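PDB 4ZU2: putative isohexenylglutaconyl-CoA hydratase from Pseudomonas aeruginosa, which probably hydrates isohexenylglutaconyl-CoA in the breakdown of citronellate and related terpenes, as a member of the crotonase (enoyl-CoA hydratase/isomerase) family. Local coordinates for residues Q26-M31 / D61-A66; E15-I20 / A54-G59. All coordinates share one frame; numbering follows the deposited sequence.

Interaction 1 of 2, residues Q26-M31 / D61-A66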
loop_
_atom_site.group_PDB
_atom_site.type_symbol
_atom_site.label_atom_id
_atom_site.label_comp_id
_atom_site.label_asym_id
_atom_site.label_seq_id
_atom_site.Cartn_x
_atom_site.Cartn_y
_atom_site.Cartn_z
ATOM N N GLN A 26 1.923 35.991 -0.872
ATOM C CA GLN A 26 0.667 36.710 -0.879
ATOM C C GLN A 26 -0.560 35.842 -1.025
ATOM O O GLN A 26 -1.589 36.157 -0.441
ATOM C CB GLN A 26 0.683 37.735 -2.027
ATOM C CG GLN A 26 1.127 37.147 -3.436
ATOM C CD GLN A 26 2.655 37.118 -3.614
ATOM O OE1 GLN A 26 3.333 36.844 -2.675
ATOM N NE2 GLN A 26 3.173 37.418 -4.790
ATOM N N SER A 27 -0.473 34.782 -1.836
ATOM C CA SER A 27 -1.594 33.846 -1.994
ATOM C C SER A 27 -1.252 32.468 -1.444
ATOM O O SER A 27 -1.710 31.449 -1.984
ATOM C CB SER A 27 -2.014 33.737 -3.459
ATOM O OG SER A 27 -1.043 33.086 -4.237
ATOM N N ARG A 28 -0.449 32.462 -0.369
ATOM C CA ARG A 28 0.081 31.249 0.239
ATOM C C ARG A 28 0.602 30.289 -0.848
ATOM O O ARG A 28 0.433 29.073 -0.764
ATOM C CB ARG A 28 -0.967 30.571 1.145
ATOM C CG ARG A 28 -1.438 31.409 2.300
ATOM C CD ARG A 28 -2.280 30.599 3.286
ATOM N NE ARG A 28 -3.411 29.908 2.647
ATOM C CZ ARG A 28 -4.309 29.163 3.304
ATOM N NH1 ARG A 28 -4.231 29.020 4.621
ATOM N NH2 ARG A 28 -5.306 28.573 2.651
ATOM N N ASN A 29 1.219 30.884 -1.862
ATOM C CA ASN A 29 1.935 30.189 -2.921
ATOM C C ASN A 29 1.050 29.311 -3.796
ATOM O O ASN A 29 1.398 28.172 -4.110
ATOM C CB ASN A 29 3.056 29.360 -2.318
ATOM C CG ASN A 29 4.113 30.212 -1.678
ATOM O OD1 ASN A 29 4.531 31.224 -2.255
ATOM N ND2 ASN A 29 4.571 29.806 -0.497
ATOM N N ALA A 30 -0.105 29.848 -4.162
ATOM C CA ALA A 30 -1.073 29.120 -4.972
ATOM C C ALA A 30 -0.409 28.803 -6.307
ATOM O O ALA A 30 0.412 29.557 -6.804
ATOM C CB ALA A 30 -2.339 29.965 -5.156
ATOM N N MET A 31 -0.701 27.652 -6.863
ATOM C CA MET A 31 -0.163 27.325 -8.176
ATOM C C MET A 31 -0.862 28.152 -9.192
ATOM O O MET A 31 -2.036 27.976 -9.425
ATOM C CB MET A 31 -0.441 25.897 -8.535
ATOM C CG MET A 31 0.214 24.980 -7.619
ATOM S SD MET A 31 1.251 23.792 -8.462
ATOM C CE MET A 31 2.221 24.891 -9.447
ATOM N N ASP A 61 7.731 31.910 3.079
ATOM C CA ASP A 61 6.987 32.483 4.206
ATOM C C ASP A 61 6.150 31.569 5.072
ATOM O O ASP A 61 5.160 32.007 5.640
ATOM C CB ASP A 61 6.077 33.563 3.674
ATOM C CG ASP A 61 6.381 34.863 4.272
ATOM O OD1 ASP A 61 5.842 35.116 5.368
ATOM O OD2 ASP A 61 7.197 35.601 3.663
ATOM N N GLY A 62 6.519 30.299 5.169
ATOM C CA GLY A 62 5.840 29.397 6.078
ATOM C C GLY A 62 4.571 28.744 5.538
ATOM O O GLY A 62 3.719 28.260 6.289
ATOM N N HIS A 63 4.423 28.728 4.225
ATOM C CA HIS A 63 3.384 27.907 3.623
ATOM C C HIS A 63 4.005 27.208 2.412
ATOM O O HIS A 63 4.829 27.795 1.711
ATOM C CB HIS A 63 2.159 28.743 3.217
ATOM C CG HIS A 63 1.510 29.486 4.344
ATOM N ND1 HIS A 63 0.706 28.873 5.288
ATOM C CD2 HIS A 63 1.526 30.802 4.675
ATOM C CE1 HIS A 63 0.274 29.771 6.151
ATOM N NE2 HIS A 63 0.753 30.953 5.800
ATOM N N PHE A 64 3.594 25.974 2.150
ATOM C CA PHE A 64 4.127 25.236 1.016
ATOM C C PHE A 64 3.390 25.605 -0.266
ATOM O O PHE A 64 3.959 26.162 -1.193
ATOM C CB PHE A 64 4.016 23.727 1.297
ATOM C CG PHE A 64 4.545 22.867 0.204
ATOM C CD1 PHE A 64 5.889 22.889 -0.114
ATOM C CD2 PHE A 64 3.693 22.006 -0.495
ATOM C CE1 PHE A 64 6.387 22.074 -1.130
ATOM C CE2 PHE A 64 4.175 21.177 -1.502
ATOM C CZ PHE A 64 5.508 21.206 -1.829
ATOM N N CYS A 65 2.118 25.276 -0.318
ATOM C CA CYS A 65 1.291 25.661 -1.454
ATOM C C CYS A 65 -0.165 25.405 -1.110
ATOM O O CYS A 65 -0.558 24.318 -0.745
ATOM C CB CYS A 65 1.698 24.964 -2.761
ATOM S SG CYS A 65 0.377 25.047 -4.058
ATOM N N ALA A 66 -0.957 26.450 -1.240
ATOM C CA ALA A 66 -2.344 26.433 -0.824
ATOM C C ALA A 66 -3.363 25.943 -1.839
ATOM O O ALA A 66 -4.529 25.912 -1.528
ATOM C CB ALA A 66 -2.730 27.840 -0.355
#
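R28 lays its aliphatic chain over one face of the H63 imidazole while both ends of its side chain border the methyl of A66. R28 CB packs 3.6 Å from A66 CB. R28 CG passes above the ring near H63 CD2, and R28 CD completes a CH-pi contact, 3.8 Å from the H63 ring centroid and only 4° off its normal. The chain then bends at chi3 (-54°), which brings R28 NE within 3.7 Å of A66 CB. At the tip, R28 NH2 lies 4.0 Å from A66 CB, the methyl sitting oblique to the guanidinium. The guanidinium plane ends up 59° from the imidazole plane, so the two groups do not stack. R28 also touches A112 and L114 of strand 112-114. At the ring's rim, H63 ND1 accepts a hydrogen bond from A112 N, which would limit rotation of the ring beneath R28.

Both segments are loops that follow parallel strands of the crotonase spiral core: segment 26-31 comes after strand 17-22, whereas segment 61-66 comes after strand 54-59. They meet through backbone polar groups as well: A66 N gives R28 O a weak hydrogen bond, and C65 CA-H also faces that oxygen.

N29 reaches across with its amide. N29 ND2 donates to H63 O at 3.0 Å, the acceptor lying in the amide plane although the donor sits well above the carbonyl plane; the same ND2 bonds A60 O, while OD1 accepts from R24 N. This buried amide therefore ties three backbone points together. Beside it, C65 SG lies 3.6 Å from M31 CG, and M31 continues onto V36 and L39 of helix 33-47.

Interaction 2 of 2, residues E15-I20 / A54-G59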
loop_
_atom_site.group_PDB
_atom_site.type_symbol
_atom_site.label_atom_id
_atom_site.label_comp_id
_atom_site.label_asym_id
_atom_site.label_seq_id
_atom_site.Cartn_x
_atom_site.Cartn_y
_atom_site.Cartn_z
ATOM N N GLU A 15 25.900 23.509 -5.613
ATOM C CA GLU A 15 26.687 22.341 -5.984
ATOM C C GLU A 15 25.821 21.357 -6.753
ATOM O O GLU A 15 25.458 21.620 -7.894
ATOM C CB GLU A 15 27.323 21.674 -4.761
ATOM C CG GLU A 15 28.206 22.568 -3.929
ATOM C CD GLU A 15 28.281 22.101 -2.470
ATOM O OE1 GLU A 15 27.201 21.828 -1.883
ATOM O OE2 GLU A 15 29.411 21.996 -1.917
ATOM N N GLY A 16 25.501 20.224 -6.146
ATOM C CA GLY A 16 24.617 19.264 -6.775
ATOM C C GLY A 16 23.166 19.393 -6.333
ATOM O O GLY A 16 22.336 18.630 -6.819
ATOM N N VAL A 17 22.853 20.350 -5.447
ATOM C CA VAL A 17 21.494 20.484 -4.888
ATOM C C VAL A 17 20.806 21.731 -5.423
ATOM O O VAL A 17 21.306 22.821 -5.242
ATOM C CB VAL A 17 21.508 20.479 -3.356
ATOM C CG1 VAL A 17 20.118 20.606 -2.819
ATOM C CG2 VAL A 17 22.196 19.178 -2.859
ATOM N N LEU A 18 19.710 21.558 -6.157
ATOM C CA LEU A 18 18.926 22.711 -6.645
ATOM C C LEU A 18 17.715 22.907 -5.715
ATOM O O LEU A 18 16.806 22.081 -5.685
ATOM C CB LEU A 18 18.498 22.532 -8.099
ATOM C CG LEU A 18 17.492 23.548 -8.697
ATOM C CD1 LEU A 18 18.008 24.980 -8.639
ATOM C CD2 LEU A 18 17.190 23.189 -10.129
ATOM N N ARG A 19 17.753 23.957 -4.905
ATOM C CA ARG A 19 16.609 24.343 -4.092
ATOM C C ARG A 19 15.641 25.195 -4.903
ATOM O O ARG A 19 16.066 26.115 -5.587
ATOM C CB ARG A 19 17.065 25.160 -2.908
ATOM C CG ARG A 19 17.585 24.319 -1.802
ATOM C CD ARG A 19 19.111 24.466 -1.658
ATOM N NE ARG A 19 19.720 23.669 -0.583
ATOM C CZ ARG A 19 19.286 23.594 0.676
ATOM N NH1 ARG A 19 18.205 24.231 1.105
ATOM N NH2 ARG A 19 19.936 22.857 1.538
ATOM N N ILE A 20 14.347 24.919 -4.776
ATOM C CA ILE A 20 13.320 25.599 -5.576
ATOM C C ILE A 20 12.240 26.073 -4.632
ATOM O O ILE A 20 11.624 25.263 -3.942
ATOM C CB ILE A 20 12.659 24.651 -6.609
ATOM C CG1 ILE A 20 13.718 23.933 -7.474
ATOM C CG2 ILE A 20 11.632 25.427 -7.482
ATOM C CD1 ILE A 20 13.179 22.789 -8.246
ATOM N N ALA A 54 19.897 16.401 -6.403
ATOM C CA ALA A 54 18.732 16.566 -5.546
ATOM C C ALA A 54 17.956 17.880 -5.812
ATOM O O ALA A 54 18.501 18.870 -6.294
ATOM C CB ALA A 54 19.113 16.445 -4.097
ATOM N N LEU A 55 16.657 17.830 -5.547
ATOM C CA LEU A 55 15.811 18.992 -5.625
ATOM C C LEU A 55 15.131 19.120 -4.281
ATOM O O LEU A 55 14.684 18.119 -3.703
ATOM C CB LEU A 55 14.767 18.876 -6.730
ATOM C CG LEU A 55 15.348 18.506 -8.106
ATOM C CD1 LEU A 55 14.235 18.070 -9.075
ATOM C CD2 LEU A 55 16.181 19.640 -8.689
ATOM N N VAL A 56 15.114 20.354 -3.776
ATOM C CA VAL A 56 14.371 20.687 -2.570
ATOM C C VAL A 56 13.296 21.694 -2.955
ATOM O O VAL A 56 13.521 22.643 -3.679
ATOM C CB VAL A 56 15.285 21.199 -1.452
ATOM C CG1 VAL A 56 14.532 21.181 -0.140
ATOM C CG2 VAL A 56 16.531 20.323 -1.347
ATOM N N LEU A 57 12.100 21.392 -2.519
ATOM C CA LEU A 57 10.935 22.026 -2.983
ATOM C C LEU A 57 10.342 22.619 -1.742
ATOM O O LEU A 57 10.101 21.913 -0.764
ATOM C CB LEU A 57 9.998 20.998 -3.603
ATOM C CG LEU A 57 8.753 21.600 -4.240
ATOM C CD1 LEU A 57 9.091 22.712 -5.194
ATOM C CD2 LEU A 57 7.951 20.501 -4.950
ATOM N N ARG A 58 10.151 23.932 -1.776
ATOM C CA ARG A 58 9.794 24.658 -0.571
ATOM C C ARG A 58 8.934 25.882 -0.888
ATOM O O ARG A 58 8.870 26.340 -2.021
ATOM C CB ARG A 58 11.064 25.070 0.193
ATOM C CG ARG A 58 10.891 25.052 1.708
ATOM C CD ARG A 58 12.132 25.512 2.473
ATOM N NE ARG A 58 12.943 26.491 1.744
ATOM C CZ ARG A 58 14.250 26.372 1.494
ATOM N NH1 ARG A 58 14.960 25.312 1.914
ATOM N NH2 ARG A 58 14.860 27.346 0.820
ATOM N N GLY A 59 8.263 26.391 0.137
ATOM C CA GLY A 59 7.338 27.492 -0.012
ATOM C C GLY A 59 7.810 28.721 0.755
ATOM O O GLY A 59 8.344 28.628 1.855
#
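A54 N makes a weak hydrogen bond to G16 O, just ahead of strand 17-20, and A54 O takes the N-H of L18, with L18 N 3.0 Å away. L55 follows on the face shared with L18, I20 and L57. Its CG is anti to the carbonyl carbon (chi1 -52°), and L55 CD2 crosses to L18 CB at 3.8 Å. Helix 33-47 packs on this face; it links the two parallel strands in a beta-alpha-beta crossover. V56 points to the other face, where V56 CG2 meets V17 CG1 at 3.9 Å and V56 CB lies alongside R19 CG; L197 and L201 of helix 190-205 pack on this side. The V56 backbone is held twice, N to L18 O and O to I20 N, with V56 O and I20 N 2.7 Å apart. L57 returns to the first face and brings L57 CD1 to 4.3 Å from I20 CB. R58 N closes the parallel ladder on I20 O, 2.9 Å away. The R58 side chain bends at chi3 (30°) and presents R58 NH1 to R19 NH1 at 3.5 Å, edge to edge with the planes 46° apart. Two like charges this close should repel; a weak, long ion pair from R58 to E12 may offset part of that cost.

Interaction 2 pairs strands 17-22 and 54-59 within the six-stranded mixed sheet, and interaction 1 joins the loops that leave their C-terminal ends. Along the chain the segments alternate: 15-20, 26-31, 54-59, 61-66. Helix 33-47 lies between 26-31 and 54-59 and completes a beta-alpha-beta unit: interaction 2 pairs its two strands, while interaction 1 joins the loop inside it, 26-31, to the loop just after it, 61-66. Their centres are about 17 Å apart, yet they touch: F64 CE1 packs 3.7 Å from L57 O, and N29 ND2 approaches G59 C. The loops thus pack on the C-terminal end of strand 54-59 and add polar bonds of their own beyond the hydrophobic core.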